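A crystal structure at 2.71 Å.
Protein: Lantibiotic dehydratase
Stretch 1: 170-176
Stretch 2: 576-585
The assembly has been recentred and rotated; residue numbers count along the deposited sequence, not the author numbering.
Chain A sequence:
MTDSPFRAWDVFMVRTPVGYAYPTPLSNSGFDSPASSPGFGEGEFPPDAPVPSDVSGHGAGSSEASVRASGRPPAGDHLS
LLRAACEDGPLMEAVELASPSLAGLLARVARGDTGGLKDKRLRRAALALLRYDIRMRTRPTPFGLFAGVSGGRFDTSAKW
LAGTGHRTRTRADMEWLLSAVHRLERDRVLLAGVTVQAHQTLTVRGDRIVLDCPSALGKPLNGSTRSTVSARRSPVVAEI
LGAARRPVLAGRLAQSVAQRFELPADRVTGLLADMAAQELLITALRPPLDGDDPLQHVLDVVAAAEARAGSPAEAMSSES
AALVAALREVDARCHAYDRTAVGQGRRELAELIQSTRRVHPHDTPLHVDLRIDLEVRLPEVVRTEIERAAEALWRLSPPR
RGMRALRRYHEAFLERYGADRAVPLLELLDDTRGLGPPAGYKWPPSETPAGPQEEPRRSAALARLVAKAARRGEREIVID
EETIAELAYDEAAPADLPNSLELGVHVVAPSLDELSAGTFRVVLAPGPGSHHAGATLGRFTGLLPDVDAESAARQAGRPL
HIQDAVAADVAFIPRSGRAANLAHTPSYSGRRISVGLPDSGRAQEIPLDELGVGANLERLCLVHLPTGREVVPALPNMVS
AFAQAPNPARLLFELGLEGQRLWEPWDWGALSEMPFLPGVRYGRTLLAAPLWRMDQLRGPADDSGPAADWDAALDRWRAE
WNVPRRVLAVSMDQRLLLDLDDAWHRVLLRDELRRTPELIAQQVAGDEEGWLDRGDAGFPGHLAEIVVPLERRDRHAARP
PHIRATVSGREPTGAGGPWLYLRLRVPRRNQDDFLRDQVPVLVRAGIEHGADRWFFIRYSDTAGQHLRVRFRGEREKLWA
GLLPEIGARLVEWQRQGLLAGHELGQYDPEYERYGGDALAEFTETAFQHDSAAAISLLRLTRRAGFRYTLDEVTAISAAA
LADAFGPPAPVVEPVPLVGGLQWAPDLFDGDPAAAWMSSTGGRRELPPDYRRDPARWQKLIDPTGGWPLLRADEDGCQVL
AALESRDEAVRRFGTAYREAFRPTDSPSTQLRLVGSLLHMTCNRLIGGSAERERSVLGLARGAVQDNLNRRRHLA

Stretch 1 170-176: TRADMEW
Stretch 2, residues 576-585: SGRAANLAHT

The two stretches, 402 or more residues apart in sequence wherever they touch, meet where stretch 1 passes from a strand into a helix and stretch 2 runs from a helix start into a turn, and together bury 344 Å². Stretch 1 leaves a strand at Arg171 and Ala172 (phi/psi -135/161 and -69/136), passes through Asp173 (-67/133) and enters a helix at Met174 (-59/-42). Stretch 2 begins with Ser576 in an extended conformation (-109/148), turns helical from Gly577 (-69/-22) and passes through a type I turn from Ala580 to Ala583, with Asn581 at -71/-11, before His584 (-77/73) and Thr585 (-134/128). In register, Met174 lies nearest Asn581 (CA to CA 5.9 Å) and Glu175 nearest Gly577 (CA to CA 5.3 Å), so the chains run past one another in opposite senses.

Met174 covers the largest area. Its CB points toward stretch 2, and an m, m, m side chain (-80°, -65°, -57°) sets its CB against Ala580 and carries its CG and sulfur to His584. Met174 CB packs on Ala580 CB at 3.9 Å, an apolar pairing, while Met174 CG lies 3.7 Å from His584 NE2. Met174 SD sits 4.8 Å from the centroid of the His584 ring, at its edge.

Asn581 (chi1 -76°, m; chi2 -40°) supplies the polar link. Its CB points sideways, but the amide reaches stretch 1 and bonds through both its nitrogen and its oxygen. Asn581 ND2 donates to Asp173 OD1 at 2.6 Å and 169°, a short, nearly linear bond to a carboxylate, and Asn581 OD1 accepts from Met174 N at 3.0 Å and 162°. That backbone NH belongs to the first turn of the helix, where no preceding helical carbonyl is available to it. Asp173 (chi1 163°, t; chi2 78°) is the N-cap of the same helix: Asp173 OD2 accepts from Trp176 N at 2.9 Å, leaving OD1 for the asparagine. One carboxylate thus caps its own helix and anchors the neighbouring stretch.

His584 (m, -60°; chi2 -61°) extends the contact toward the strand. Arg171, in an m, t, t conformation (-74°, 166°, 170°), brings Arg171 NH1 to 4.1 Å from His584 CB. A water joins the same two residues, accepting from Arg171 NH1 at 2.9 Å and donating to His584 O at 3.0 Å.

At the other end, Glu175 (t, t; -158°, 157°; chi3 -27°) places Glu175 OE1 3.4 Å from Gly577 CA. The absence of a side chain permits this approach: an ideal CB on Gly577 would stand 2.0 Å from Glu175 OE1, a clash.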

# COMPACT_ATOMS: atom_id res chain seq x y z
N THR A 170 4.00 43.64 -23.00
CA THR A 170 5.20 43.37 -22.20
C THR A 170 5.05 43.84 -20.75
O THR A 170 4.64 44.97 -20.48
CB THR A 170 6.44 44.01 -22.83
OG1 THR A 170 6.54 43.55 -24.18
CG2 THR A 170 7.72 43.63 -22.07
N ARG A 171 5.39 42.96 -19.81
CA ARG A 171 5.25 43.26 -18.39
C ARG A 171 6.47 42.85 -17.60
O ARG A 171 7.29 42.05 -18.05
CB ARG A 171 4.00 42.58 -17.81
CG ARG A 171 2.70 43.24 -18.21
CD ARG A 171 1.52 42.36 -17.90
NE ARG A 171 0.26 43.08 -18.06
CZ ARG A 171 -0.94 42.53 -17.92
NH1 ARG A 171 -1.05 41.24 -17.62
NH2 ARG A 171 -2.04 43.27 -18.08
N ALA A 172 6.58 43.43 -16.42
CA ALA A 172 7.67 43.15 -15.51
C ALA A 172 7.53 41.73 -15.00
O ALA A 172 6.43 41.30 -14.68
CB ALA A 172 7.64 44.13 -14.36
N ASP A 173 8.63 40.99 -14.96
CA ASP A 173 8.67 39.66 -14.35
C ASP A 173 8.45 39.81 -12.85
O ASP A 173 9.07 40.68 -12.22
CB ASP A 173 10.00 38.99 -14.65
CG ASP A 173 10.31 37.81 -13.74
OD1 ASP A 173 9.75 36.71 -13.96
OD2 ASP A 173 11.17 37.97 -12.85
N MET A 174 7.57 38.99 -12.27
CA MET A 174 7.19 39.14 -10.86
C MET A 174 8.37 39.03 -9.91
O MET A 174 8.46 39.78 -8.94
CB MET A 174 6.10 38.15 -10.47
CG MET A 174 4.72 38.57 -10.89
SD MET A 174 4.24 40.08 -10.02
CE MET A 174 4.41 39.55 -8.33
N GLU A 175 9.26 38.08 -10.18
CA GLU A 175 10.44 37.91 -9.37
C GLU A 175 11.25 39.20 -9.41
O GLU A 175 11.72 39.69 -8.39
CB GLU A 175 11.25 36.72 -9.87
CG GLU A 175 12.18 36.15 -8.84
CD GLU A 175 12.55 34.71 -9.12
OE1 GLU A 175 11.73 34.01 -9.75
OE2 GLU A 175 13.63 34.25 -8.68
N TRP A 176 11.39 39.76 -10.61
CA TRP A 176 12.10 41.03 -10.80
C TRP A 176 11.41 42.17 -10.05
O TRP A 176 12.04 42.87 -9.26
CB TRP A 176 12.26 41.34 -12.31
CG TRP A 176 12.96 42.65 -12.59
CD1 TRP A 176 14.31 42.88 -12.61
CD2 TRP A 176 12.34 43.91 -12.88
NE1 TRP A 176 14.57 44.20 -12.89
CE2 TRP A 176 13.38 44.85 -13.06
CE3 TRP A 176 11.02 44.33 -13.01
CZ2 TRP A 176 13.12 46.19 -13.37
CZ3 TRP A 176 10.77 45.66 -13.31
CH2 TRP A 176 11.82 46.57 -13.49
N SER A 576 6.98 29.45 -7.44
CA SER A 576 8.02 29.79 -8.41
C SER A 576 7.67 31.04 -9.21
O SER A 576 6.49 31.33 -9.47
CB SER A 576 8.28 28.60 -9.34
OG SER A 576 7.48 28.66 -10.50
N GLY A 577 8.71 31.79 -9.60
CA GLY A 577 8.56 33.03 -10.34
C GLY A 577 8.06 32.82 -11.76
O GLY A 577 7.54 33.75 -12.39
N ARG A 578 8.23 31.61 -12.29
CA ARG A 578 7.68 31.29 -13.60
C ARG A 578 6.14 31.28 -13.54
O ARG A 578 5.47 31.93 -14.34
CB ARG A 578 8.14 29.90 -14.04
CG ARG A 578 7.65 29.52 -15.44
CD ARG A 578 8.73 28.77 -16.22
NE ARG A 578 9.05 27.48 -15.60
CZ ARG A 578 10.23 26.86 -15.70
NH1 ARG A 578 11.23 27.42 -16.38
NH2 ARG A 578 10.41 25.68 -15.11
N ALA A 579 5.59 30.56 -12.57
CA ALA A 579 4.15 30.49 -12.42
C ALA A 579 3.60 31.81 -11.94
O ALA A 579 2.45 32.14 -12.20
CB ALA A 579 3.74 29.36 -11.48
N ALA A 580 4.42 32.57 -11.23
CA ALA A 580 3.94 33.84 -10.70
C ALA A 580 3.61 34.78 -11.86
O ALA A 580 2.68 35.58 -11.77
CB ALA A 580 4.97 34.45 -9.75
N ASN A 581 4.35 34.64 -12.96
CA ASN A 581 4.08 35.42 -14.17
C ASN A 581 2.80 34.99 -14.88
O ASN A 581 2.33 35.68 -15.77
CB ASN A 581 5.24 35.30 -15.17
CG ASN A 581 6.44 36.12 -14.77
OD1 ASN A 581 6.30 37.25 -14.29
ND2 ASN A 581 7.63 35.55 -14.93
N LEU A 582 2.24 33.85 -14.47
CA LEU A 582 1.05 33.31 -15.14
C LEU A 582 -0.21 33.43 -14.29
O LEU A 582 -1.19 32.74 -14.53
CB LEU A 582 1.28 31.85 -15.54
CG LEU A 582 2.56 31.55 -16.33
CD1 LEU A 582 2.65 30.07 -16.62
CD2 LEU A 582 2.59 32.36 -17.62
N ALA A 583 -0.17 34.30 -13.30
CA ALA A 583 -1.22 34.36 -12.31
C ALA A 583 -1.94 35.70 -12.35
O ALA A 583 -2.73 36.00 -11.46
CB ALA A 583 -0.69 34.05 -10.91
N HIS A 584 -1.63 36.51 -13.36
CA HIS A 584 -2.33 37.79 -13.56
C HIS A 584 -3.71 37.58 -14.17
O HIS A 584 -3.93 37.90 -15.33
CB HIS A 584 -1.49 38.69 -14.44
CG HIS A 584 -0.14 38.98 -13.87
ND1 HIS A 584 0.01 39.63 -12.66
CD2 HIS A 584 1.10 38.67 -14.29
CE1 HIS A 584 1.30 39.73 -12.38
NE2 HIS A 584 1.99 39.15 -13.35
N THR A 585 -4.64 37.08 -13.37
CA THR A 585 -5.89 36.55 -13.88
C THR A 585 -7.05 37.07 -13.07
O THR A 585 -7.04 36.97 -11.86
CB THR A 585 -5.85 35.05 -13.77
OG1 THR A 585 -5.77 34.69 -12.39
CG2 THR A 585 -4.63 34.51 -14.49
O HOH W 1 -3.21 39.30 -17.91